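PDB 4GFC: spindle assembly abnormal protein 6 from Caenorhabditis elegans, which serves as a central scaffolding component of centrioles, setting their ninefold symmetry, and is required for centrosome biogenesis and duplication. Local coordinates for residues A[102-108]-A[120-126]. The protein carries 1 engineered substitution. Residues are numbered along the deposited sequence.
Sequences CKNTEIN and FELFSKT. With EDO (1,2-ethanediol), chain F.
Residues 105-108 and 120-124, from the two arms of a beta hairpin in the N-terminal head domain of SAS-6, pair antiparallel with axes 4.5 Å apart at 156°. A type I turn, Cys102 to Thr105, leads in from helix 92-101. Glu106-Phe123 (N to O 2.5 Å, O to N 2.6 Å) and Asn108-Glu121 (both 2.8 Å) are hydrogen-bonded pairs. Lys125 N to Asn104 O (2.8 Å) continues the pattern past the strand end, where Asn104 (m) sends ND2 to Thr126 OG1 at 3.2 Å. Thr105-Ser124 and Ile107-Leu122, the non-hydrogen-bonded pairs, share the other face. There Leu122 (t, p) brings CD1 to 3.3 Å from Thr105 CG2 and 3.8 Å from CD1 of Ile107 (chi1 m, chi2 94°), whose CG2 lies 3.6 Å from CE1 of Phe120 (t). Thr105 OG1 hydrogen-bonds to His99 O. Opposite, Lys125 (m, m, t, p) curls back so that NZ forms a salt bridge, its hydrogen bond weak, with OE2 of Glu106 (chi1 m, chi2 -147°) at 3.0 Å; Asn108 (chi1 m) points ND2 at OE2 of Glu121 (t, t), a weak 3.1 Å hydrogen bond. Thus Ile107 and Leu122 pack apolar surface on helix 92-101, while polar pairs flank Phe123 on the partly exposed face.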
loop_
_atom_site.group_PDB
_atom_site.type_symbol
_atom_site.label_atom_id
_atom_site.label_comp_id
_atom_site.label_asym_id
_atom_site.label_seq_id
_atom_site.Cartn_x
_atom_site.Cartn_y
_atom_site.Cartn_z
ATOM N N CYS A 102 -13.212 -22.713 -17.734
ATOM C CA CYS A 102 -12.799 -23.163 -19.048
ATOM C C CYS A 102 -11.384 -22.692 -19.391
ATOM O O CYS A 102 -11.039 -21.520 -19.201
ATOM C CB CYS A 102 -13.804 -22.698 -20.086
ATOM S SG CYS A 102 -13.570 -23.474 -21.698
ATOM N N LYS A 103 -10.565 -23.632 -19.901
ATOM C CA LYS A 103 -9.170 -23.404 -20.312
ATOM C C LYS A 103 -9.069 -22.437 -21.494
ATOM O O LYS A 103 -8.072 -21.724 -21.604
ATOM C CB LYS A 103 -8.488 -24.732 -20.680
ATOM C CG LYS A 103 -8.310 -25.700 -19.508
ATOM C CD LYS A 103 -7.702 -27.018 -19.972
ATOM C CE LYS A 103 -7.517 -28.013 -18.854
ATOM N NZ LYS A 103 -6.769 -29.210 -19.324
ATOM N N ASN A 104 -10.103 -22.407 -22.359
ATOM C CA ASN A 104 -10.206 -21.549 -23.546
ATOM C C ASN A 104 -10.589 -20.104 -23.237
ATOM O O ASN A 104 -10.774 -19.333 -24.169
ATOM C CB ASN A 104 -11.267 -22.122 -24.497
ATOM C CG ASN A 104 -10.886 -23.402 -25.173
ATOM O OD1 ASN A 104 -9.708 -23.750 -25.300
ATOM N ND2 ASN A 104 -11.888 -24.112 -25.652
ATOM N N THR A 105 -10.760 -19.748 -21.954
ATOM C CA THR A 105 -11.155 -18.408 -21.523
ATOM C C THR A 105 -9.909 -17.536 -21.366
ATOM O O THR A 105 -8.922 -17.952 -20.767
ATOM C CB THR A 105 -12.026 -18.520 -20.256
ATOM O OG1 THR A 105 -13.326 -18.938 -20.669
ATOM C CG2 THR A 105 -12.139 -17.237 -19.462
ATOM N N GLU A 106 -9.972 -16.325 -21.928
ATOM C CA GLU A 106 -8.923 -15.312 -21.889
ATOM C C GLU A 106 -9.359 -14.076 -21.081
ATOM O O GLU A 106 -10.481 -13.609 -21.256
ATOM C CB GLU A 106 -8.595 -14.884 -23.319
ATOM C CG GLU A 106 -7.648 -15.803 -24.071
ATOM C CD GLU A 106 -6.730 -15.098 -25.054
ATOM O OE1 GLU A 106 -6.931 -13.891 -25.334
ATOM O OE2 GLU A 106 -5.777 -15.758 -25.529
ATOM N N ILE A 107 -8.488 -13.550 -20.213
ATOM C CA ILE A 107 -8.740 -12.307 -19.456
ATOM C C ILE A 107 -7.791 -11.210 -19.989
ATOM O O ILE A 107 -6.576 -11.405 -20.053
ATOM C CB ILE A 107 -8.631 -12.498 -17.913
ATOM C CG1 ILE A 107 -9.960 -12.995 -17.326
ATOM C CG2 ILE A 107 -8.207 -11.223 -17.188
ATOM C CD1 ILE A 107 -10.044 -14.421 -17.197
ATOM N N ASN A 108 -8.338 -10.072 -20.395
ATOM C CA ASN A 108 -7.503 -8.995 -20.927
ATOM C C ASN A 108 -7.767 -7.733 -20.134
ATOM O O ASN A 108 -8.924 -7.380 -19.928
ATOM C CB ASN A 108 -7.748 -8.797 -22.425
ATOM C CG ASN A 108 -7.618 -10.072 -23.222
ATOM O OD1 ASN A 108 -6.689 -10.858 -23.027
ATOM N ND2 ASN A 108 -8.565 -10.325 -24.118
ATOM N N PHE A 120 -11.431 -4.481 -17.884
ATOM C CA PHE A 120 -11.224 -5.914 -17.636
ATOM C C PHE A 120 -12.174 -6.674 -18.550
ATOM O O PHE A 120 -13.380 -6.472 -18.459
ATOM C CB PHE A 120 -11.465 -6.229 -16.155
ATOM C CG PHE A 120 -11.571 -7.682 -15.783
ATOM C CD1 PHE A 120 -10.465 -8.375 -15.303
ATOM C CD2 PHE A 120 -12.790 -8.340 -15.835
ATOM C CE1 PHE A 120 -10.566 -9.712 -14.927
ATOM C CE2 PHE A 120 -12.891 -9.689 -15.473
ATOM C CZ PHE A 120 -11.775 -10.369 -15.033
ATOM N N GLU A 121 -11.638 -7.490 -19.470
ATOM C CA GLU A 121 -12.394 -8.217 -20.480
ATOM C C GLU A 121 -12.249 -9.723 -20.329
ATOM O O GLU A 121 -11.146 -10.214 -20.079
ATOM C CB GLU A 121 -11.827 -7.783 -21.812
ATOM C CG GLU A 121 -12.521 -8.262 -23.075
ATOM C CD GLU A 121 -11.552 -8.383 -24.234
ATOM O OE1 GLU A 121 -10.782 -7.423 -24.482
ATOM O OE2 GLU A 121 -11.508 -9.475 -24.842
ATOM N N LEU A 122 -13.358 -10.458 -20.479
ATOM C CA LEU A 122 -13.371 -11.921 -20.438
ATOM C C LEU A 122 -13.661 -12.390 -21.877
ATOM O O LEU A 122 -14.670 -11.993 -22.478
ATOM C CB LEU A 122 -14.416 -12.404 -19.420
ATOM C CG LEU A 122 -14.667 -13.927 -19.228
ATOM C CD1 LEU A 122 -13.640 -14.536 -18.304
ATOM C CD2 LEU A 122 -15.975 -14.144 -18.533
ATOM N N PHE A 123 -12.725 -13.101 -22.482
ATOM C CA PHE A 123 -12.918 -13.514 -23.856
ATOM C C PHE A 123 -12.843 -15.023 -23.909
ATOM O O PHE A 123 -11.894 -15.590 -23.382
ATOM C CB PHE A 123 -11.892 -12.822 -24.805
ATOM C CG PHE A 123 -12.220 -12.864 -26.287
ATOM C CD1 PHE A 123 -12.784 -11.773 -26.924
ATOM C CD2 PHE A 123 -11.974 -14.006 -27.043
ATOM C CE1 PHE A 123 -13.111 -11.824 -28.289
ATOM C CE2 PHE A 123 -12.244 -14.032 -28.423
ATOM C CZ PHE A 123 -12.822 -12.943 -29.030
ATOM N N SER A 124 -13.886 -15.673 -24.462
ATOM C CA SER A 124 -13.994 -17.129 -24.643
ATOM C C SER A 124 -13.518 -17.524 -26.064
ATOM O O SER A 124 -14.083 -17.058 -27.055
ATOM C CB SER A 124 -15.431 -17.603 -24.405
ATOM O OG SER A 124 -15.617 -18.968 -24.762
ATOM N N LYS A 125 -12.492 -18.394 -26.146
ATOM C CA LYS A 125 -11.912 -18.883 -27.405
ATOM C C LYS A 125 -12.577 -20.206 -27.906
ATOM O O LYS A 125 -12.172 -20.753 -28.943
ATOM C CB LYS A 125 -10.392 -19.066 -27.248
ATOM C CG LYS A 125 -9.627 -17.789 -26.945
ATOM C CD LYS A 125 -9.679 -16.822 -28.131
ATOM C CE LYS A 125 -8.786 -15.625 -27.953
ATOM N NZ LYS A 125 -7.344 -15.977 -28.074
ATOM N N THR A 126 -13.612 -20.702 -27.181
ATOM C CA THR A 126 -14.415 -21.874 -27.527
ATOM C C THR A 126 -15.165 -21.587 -28.820
ATOM O O THR A 126 -15.757 -20.512 -28.941
ATOM C CB THR A 126 -15.355 -22.200 -26.399
ATOM O OG1 THR A 126 -14.582 -22.459 -25.218
ATOM C CG2 THR A 126 -16.220 -23.382 -26.717
HETATM C C1 EDO F . -9.008 -19.160 -16.733
HETATM O O1 EDO F . -9.217 -20.186 -17.705
HETATM C C2 EDO F . -8.847 -17.795 -17.442
HETATM O O2 EDO F . -7.778 -17.078 -16.839
#